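Local coordinates for acyl-homoserine-lactone synthase (Mesorhizobium sp. ORS 3359, PDB 6WNS), which catalyses the CoA-dependent synthesis of acyl-homoserine lactones, the quorum-sensing signals of the bacterium, probably from an acyl-CoA and S-adenosylmethionine, at residues M82-P95 against L163-L177. Sequence-based numbering, arbitrary orientation.
Sequences MSEVFPILAGGTPP and LGNALEHPDGDIIAL
The CA atoms of A90 and L163 are the nearest pair across the segments, 4.9 Å apart. Residues 82-95 run from a helix end through the 3-10 turn 87-89 and a type I' turn, A90 to T93. Residues 163-177 link edge strand 160-162 to its antiparallel neighbour 174-180, tied by L163 N to A176 O and by paired bonds between L167 and I174. The L89 carbonyl faces G164, whose CA makes a CA-H...O contact of 3.4 Å with L89 O. G164, without a side chain, lets that oxygen approach this closely. One water bridges the segments: it donates to L89 O (2.7 Å) and N165 O, and accepts from A176 N.

L89 is the central side chain. Its CB lies 3.6 Å from A176 CB, CD1 meets I174 CD1, and CD2 rests on L167 CB. I174 CD1 sits over one face of the F86 ring, a CH-pi contact 4.0 Å from the centroid; V85 CG1 covers the opposite face. M82 bends at its thioether (chi3 -61°), which puts CE 3.8 Å from A176 CB and beside L163 CD1. The P95 ring meets the same L163 methyl through CD, at 3.8 Å. With an alanine in place of M82 the thioether is gone, and the A176 and L163 methyls would probably lose their shared neighbour, opening a gap between helix end and strand.

The contact lays the 82-95 connection on the sheet of this acetyltransferase-like fold, where L89 also touches V144. Direct contacts are mainly apolar, while the water satisfies backbone polar groups at the join.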
loop_
_atom_site.group_PDB
_atom_site.type_symbol
_atom_site.label_atom_id
_atom_site.label_comp_id
_atom_site.label_asym_id
_atom_site.label_seq_id
_atom_site.Cartn_x
_atom_site.Cartn_y
_atom_site.Cartn_z
ATOM N N MET A 82 -1.809 12.215 0.226
ATOM C CA MET A 82 -3.144 12.851 0.056
ATOM C C MET A 82 -3.122 14.198 0.738
ATOM O O MET A 82 -3.793 15.109 0.206
ATOM C CB MET A 82 -4.302 11.999 0.581
ATOM C CG MET A 82 -5.653 12.387 -0.045
ATOM S SD MET A 82 -7.086 11.633 0.725
ATOM C CE MET A 82 -6.750 9.892 0.459
ATOM N N SER A 83 -2.372 14.345 1.836
ATOM C CA SER A 83 -2.347 15.622 2.560
ATOM C C SER A 83 -1.435 16.607 1.844
ATOM O O SER A 83 -1.818 17.740 1.779
ATOM C CB SER A 83 -1.991 15.466 4.012
ATOM O OG SER A 83 -0.605 15.409 4.225
ATOM N N GLU A 84 -0.293 16.185 1.321
ATOM C CA GLU A 84 0.712 17.144 0.797
ATOM C C GLU A 84 0.550 17.379 -0.708
ATOM O O GLU A 84 1.008 18.405 -1.156
ATOM C CB GLU A 84 2.082 16.583 1.099
ATOM C CG GLU A 84 2.317 16.433 2.585
ATOM C CD GLU A 84 1.942 17.612 3.493
ATOM O OE1 GLU A 84 2.601 18.649 3.431
ATOM O OE2 GLU A 84 0.978 17.463 4.249
ATOM N N VAL A 85 0.032 16.406 -1.462
ATOM C CA VAL A 85 0.000 16.457 -2.944
ATOM C C VAL A 85 -1.431 16.484 -3.454
ATOM O O VAL A 85 -1.753 17.317 -4.325
ATOM C CB VAL A 85 0.811 15.289 -3.561
ATOM C CG1 VAL A 85 0.878 15.401 -5.078
ATOM C CG2 VAL A 85 2.162 15.242 -2.966
ATOM N N PHE A 86 -2.307 15.634 -2.935
ATOM C CA PHE A 86 -3.656 15.543 -3.501
ATOM C C PHE A 86 -4.749 15.929 -2.503
ATOM O O PHE A 86 -5.796 15.352 -2.580
ATOM C CB PHE A 86 -3.890 14.128 -3.995
ATOM C CG PHE A 86 -3.000 13.791 -5.157
ATOM C CD1 PHE A 86 -3.165 14.455 -6.361
ATOM C CD2 PHE A 86 -1.948 12.880 -5.016
ATOM C CE1 PHE A 86 -2.368 14.153 -7.455
ATOM C CE2 PHE A 86 -1.164 12.589 -6.116
ATOM C CZ PHE A 86 -1.357 13.244 -7.323
ATOM N N PRO A 87 -4.628 16.974 -1.671
ATOM C CA PRO A 87 -5.725 17.312 -0.744
ATOM C C PRO A 87 -7.018 17.699 -1.469
ATOM O O PRO A 87 -8.135 17.531 -0.928
ATOM C CB PRO A 87 -5.130 18.497 0.027
ATOM C CG PRO A 87 -4.084 19.086 -0.891
ATOM C CD PRO A 87 -3.461 17.872 -1.555
ATOM N N ILE A 88 -6.885 18.153 -2.715
ATOM C CA ILE A 88 -8.071 18.509 -3.537
ATOM C C ILE A 88 -8.974 17.284 -3.745
ATOM O O ILE A 88 -10.195 17.497 -3.834
ATOM C CB ILE A 88 -7.721 19.226 -4.855
ATOM C CG1 ILE A 88 -8.997 19.836 -5.425
ATOM C CG2 ILE A 88 -7.016 18.306 -5.860
ATOM C CD1 ILE A 88 -8.759 20.956 -6.390
ATOM N N LEU A 89 -8.454 16.057 -3.716
ATOM C CA LEU A 89 -9.259 14.821 -3.934
ATOM C C LEU A 89 -10.185 14.550 -2.747
ATOM O O LEU A 89 -11.121 13.731 -2.896
ATOM C CB LEU A 89 -8.341 13.621 -4.139
ATOM C CG LEU A 89 -7.511 13.661 -5.432
ATOM C CD1 LEU A 89 -6.531 12.519 -5.453
ATOM C CD2 LEU A 89 -8.377 13.612 -6.683
ATOM N N ALA A 90 -9.873 15.080 -1.581
ATOM C CA ALA A 90 -10.732 14.831 -0.404
ATOM C C ALA A 90 -11.453 16.127 -0.038
ATOM O O ALA A 90 -11.823 16.269 1.132
ATOM C CB ALA A 90 -9.912 14.303 0.739
ATOM N N GLY A 91 -11.605 17.051 -0.986
ATOM C CA GLY A 91 -12.336 18.317 -0.766
ATOM C C GLY A 91 -11.474 19.325 -0.006
ATOM O O GLY A 91 -12.029 20.330 0.501
ATOM N N GLY A 92 -10.178 19.070 0.087
ATOM C CA GLY A 92 -9.166 19.944 0.714
ATOM C C GLY A 92 -8.889 19.490 2.138
ATOM O O GLY A 92 -7.872 19.963 2.751
ATOM N N THR A 93 -9.676 18.510 2.620
ATOM C CA THR A 93 -9.513 17.972 4.005
ATOM C C THR A 93 -9.521 16.445 4.008
ATOM O O THR A 93 -10.560 15.821 4.232
ATOM C CB THR A 93 -10.610 18.541 4.920
ATOM O OG1 THR A 93 -11.922 18.199 4.271
ATOM C CG2 THR A 93 -10.434 20.026 5.149
ATOM N N PRO A 94 -8.347 15.827 3.756
ATOM C CA PRO A 94 -8.178 14.385 3.865
ATOM C C PRO A 94 -8.438 13.920 5.288
ATOM O O PRO A 94 -8.299 14.702 6.239
ATOM C CB PRO A 94 -6.701 14.097 3.494
ATOM C CG PRO A 94 -6.080 15.429 3.123
ATOM C CD PRO A 94 -7.088 16.513 3.437
ATOM N N PRO A 95 -8.915 12.671 5.448
ATOM C CA PRO A 95 -9.152 12.104 6.761
ATOM C C PRO A 95 -7.823 11.864 7.504
ATOM O O PRO A 95 -6.890 11.316 6.937
ATOM C CB PRO A 95 -9.946 10.830 6.463
ATOM C CG PRO A 95 -9.531 10.448 5.065
ATOM C CD PRO A 95 -9.330 11.772 4.362
ATOM N N LEU A 163 -13.985 9.910 -1.536
ATOM C CA LEU A 163 -13.826 11.098 -0.663
ATOM C C LEU A 163 -14.031 12.364 -1.528
ATOM O O LEU A 163 -14.062 13.498 -0.997
ATOM C CB LEU A 163 -12.396 11.129 -0.090
ATOM C CG LEU A 163 -12.113 10.055 0.959
ATOM C CD1 LEU A 163 -10.640 9.967 1.265
ATOM C CD2 LEU A 163 -12.922 10.288 2.261
ATOM N N GLY A 164 -14.235 12.185 -2.840
ATOM C CA GLY A 164 -14.402 13.349 -3.702
ATOM C C GLY A 164 -14.737 13.000 -5.216
ATOM O O GLY A 164 -14.818 11.790 -5.560
ATOM N N ASN A 165 -14.416 14.029 -6.011
ATOM C CA ASN A 165 -14.411 13.958 -7.519
ATOM C C ASN A 165 -13.113 13.243 -7.932
ATOM O O ASN A 165 -12.094 13.445 -7.207
ATOM C CB ASN A 165 -14.511 15.347 -8.183
ATOM C CG ASN A 165 -15.856 16.036 -8.001
ATOM O OD1 ASN A 165 -16.914 15.429 -8.234
ATOM N ND2 ASN A 165 -15.813 17.301 -7.583
ATOM N N ALA A 166 -13.231 12.379 -8.962
ATOM C CA ALA A 166 -12.097 11.866 -9.762
ATOM C C ALA A 166 -11.395 13.061 -10.393
ATOM O O ALA A 166 -12.083 14.056 -10.737
ATOM C CB ALA A 166 -12.575 10.920 -10.822
ATOM N N LEU A 167 -10.071 12.979 -10.479
ATOM C CA LEU A 167 -9.235 13.974 -11.167
ATOM C C LEU A 167 -8.770 13.314 -12.460
ATOM O O LEU A 167 -7.971 12.396 -12.423
ATOM C CB LEU A 167 -8.076 14.410 -10.280
ATOM C CG LEU A 167 -7.022 15.278 -10.971
ATOM C CD1 LEU A 167 -7.631 16.558 -11.524
ATOM C CD2 LEU A 167 -5.855 15.598 -10.043
ATOM N N GLU A 168 -9.288 13.791 -13.561
ATOM C CA GLU A 168 -9.068 13.157 -14.865
ATOM C C GLU A 168 -7.777 13.734 -15.391
ATOM O O GLU A 168 -7.529 14.922 -15.160
ATOM C CB GLU A 168 -10.242 13.372 -15.788
ATOM C CG GLU A 168 -11.413 12.518 -15.357
ATOM C CD GLU A 168 -12.716 12.913 -16.004
ATOM O OE1 GLU A 168 -12.661 13.383 -17.153
ATOM O OE2 GLU A 168 -13.771 12.782 -15.336
ATOM N N HIS A 169 -6.979 12.854 -15.974
ATOM C CA HIS A 169 -5.716 13.171 -16.675
ATOM C C HIS A 169 -5.661 12.287 -17.915
ATOM O O HIS A 169 -6.107 11.150 -17.880
ATOM C CB HIS A 169 -4.575 12.966 -15.696
ATOM C CG HIS A 169 -3.254 13.411 -16.189
ATOM N ND1 HIS A 169 -2.274 13.792 -15.309
ATOM C CD2 HIS A 169 -2.742 13.506 -17.429
ATOM C CE1 HIS A 169 -1.196 14.108 -15.994
ATOM N NE2 HIS A 169 -1.456 13.937 -17.302
ATOM N N PRO A 170 -5.244 12.805 -19.086
ATOM C CA PRO A 170 -4.848 11.950 -20.209
ATOM C C PRO A 170 -4.015 10.688 -19.871
ATOM O O PRO A 170 -4.216 9.702 -20.566
ATOM C CB PRO A 170 -4.052 12.909 -21.126
ATOM C CG PRO A 170 -4.214 14.310 -20.535
ATOM C CD PRO A 170 -5.282 14.223 -19.464
ATOM N N ASP A 171 -3.188 10.679 -18.814
ATOM C CA ASP A 171 -2.341 9.505 -18.466
ATOM C C ASP A 171 -2.995 8.619 -17.420
ATOM O O ASP A 171 -2.478 7.537 -17.112
ATOM C CB ASP A 171 -0.949 9.937 -18.062
ATOM C CG ASP A 171 -0.182 10.496 -19.261
ATOM O OD1 ASP A 171 0.818 11.163 -18.983
ATOM O OD2 ASP A 171 -0.563 10.237 -20.486
ATOM N N GLY A 172 -4.154 9.002 -16.917
ATOM C CA GLY A 172 -4.726 8.168 -15.870
ATOM C C GLY A 172 -5.701 9.002 -15.061
ATOM O O GLY A 172 -5.395 10.185 -14.803
ATOM N N ASP A 173 -6.810 8.427 -14.676
ATOM C CA ASP A 173 -7.736 9.098 -13.727
ATOM C C ASP A 173 -7.534 8.530 -12.307
ATOM O O ASP A 173 -7.423 7.296 -12.113
ATOM C CB ASP A 173 -9.191 8.979 -14.180
ATOM C CG ASP A 173 -9.457 9.533 -15.559
ATOM O OD1 ASP A 173 -8.608 10.301 -16.077
ATOM O OD2 ASP A 173 -10.462 9.135 -16.145
ATOM N N ILE A 174 -7.581 9.406 -11.310
ATOM C CA ILE A 174 -7.349 8.998 -9.919
ATOM C C ILE A 174 -8.475 9.526 -9.041
ATOM O O ILE A 174 -9.259 10.402 -9.495
ATOM C CB ILE A 174 -5.970 9.473 -9.442
ATOM C CG1 ILE A 174 -5.811 10.995 -9.451
ATOM C CG2 ILE A 174 -4.888 8.792 -10.296
ATOM C CD1 ILE A 174 -4.565 11.492 -8.660
ATOM N N ILE A 175 -8.534 8.967 -7.841
ATOM C CA ILE A 175 -9.630 9.244 -6.863
ATOM C C ILE A 175 -9.118 8.886 -5.464
ATOM O O ILE A 175 -8.163 8.075 -5.319
ATOM C CB ILE A 175 -10.927 8.526 -7.266
ATOM C CG1 ILE A 175 -12.147 9.045 -6.474
ATOM C CG2 ILE A 175 -10.775 7.006 -7.183
ATOM C CD1 ILE A 175 -13.438 9.012 -7.256
ATOM N N ALA A 176 -9.615 9.594 -4.456
ATOM C CA ALA A 176 -9.363 9.318 -3.034
ATOM C C ALA A 176 -10.474 8.449 -2.431
ATOM O O ALA A 176 -11.712 8.739 -2.640
ATOM C CB ALA A 176 -9.204 10.637 -2.343
ATOM N N LEU A 177 -10.072 7.433 -1.663
ATOM C CA LEU A 177 -10.975 6.457 -0.989
ATOM C C LEU A 177 -10.663 6.384 0.508
ATOM O O LEU A 177 -9.468 6.544 0.886
ATOM C CB LEU A 177 -10.645 5.096 -1.589
ATOM C CG LEU A 177 -11.379 4.638 -2.836
ATOM C CD1 LEU A 177 -11.983 5.748 -3.680
ATOM C CD2 LEU A 177 -10.459 3.752 -3.595
HETATM O O HOH W 1 -11.542 12.122 -4.996
#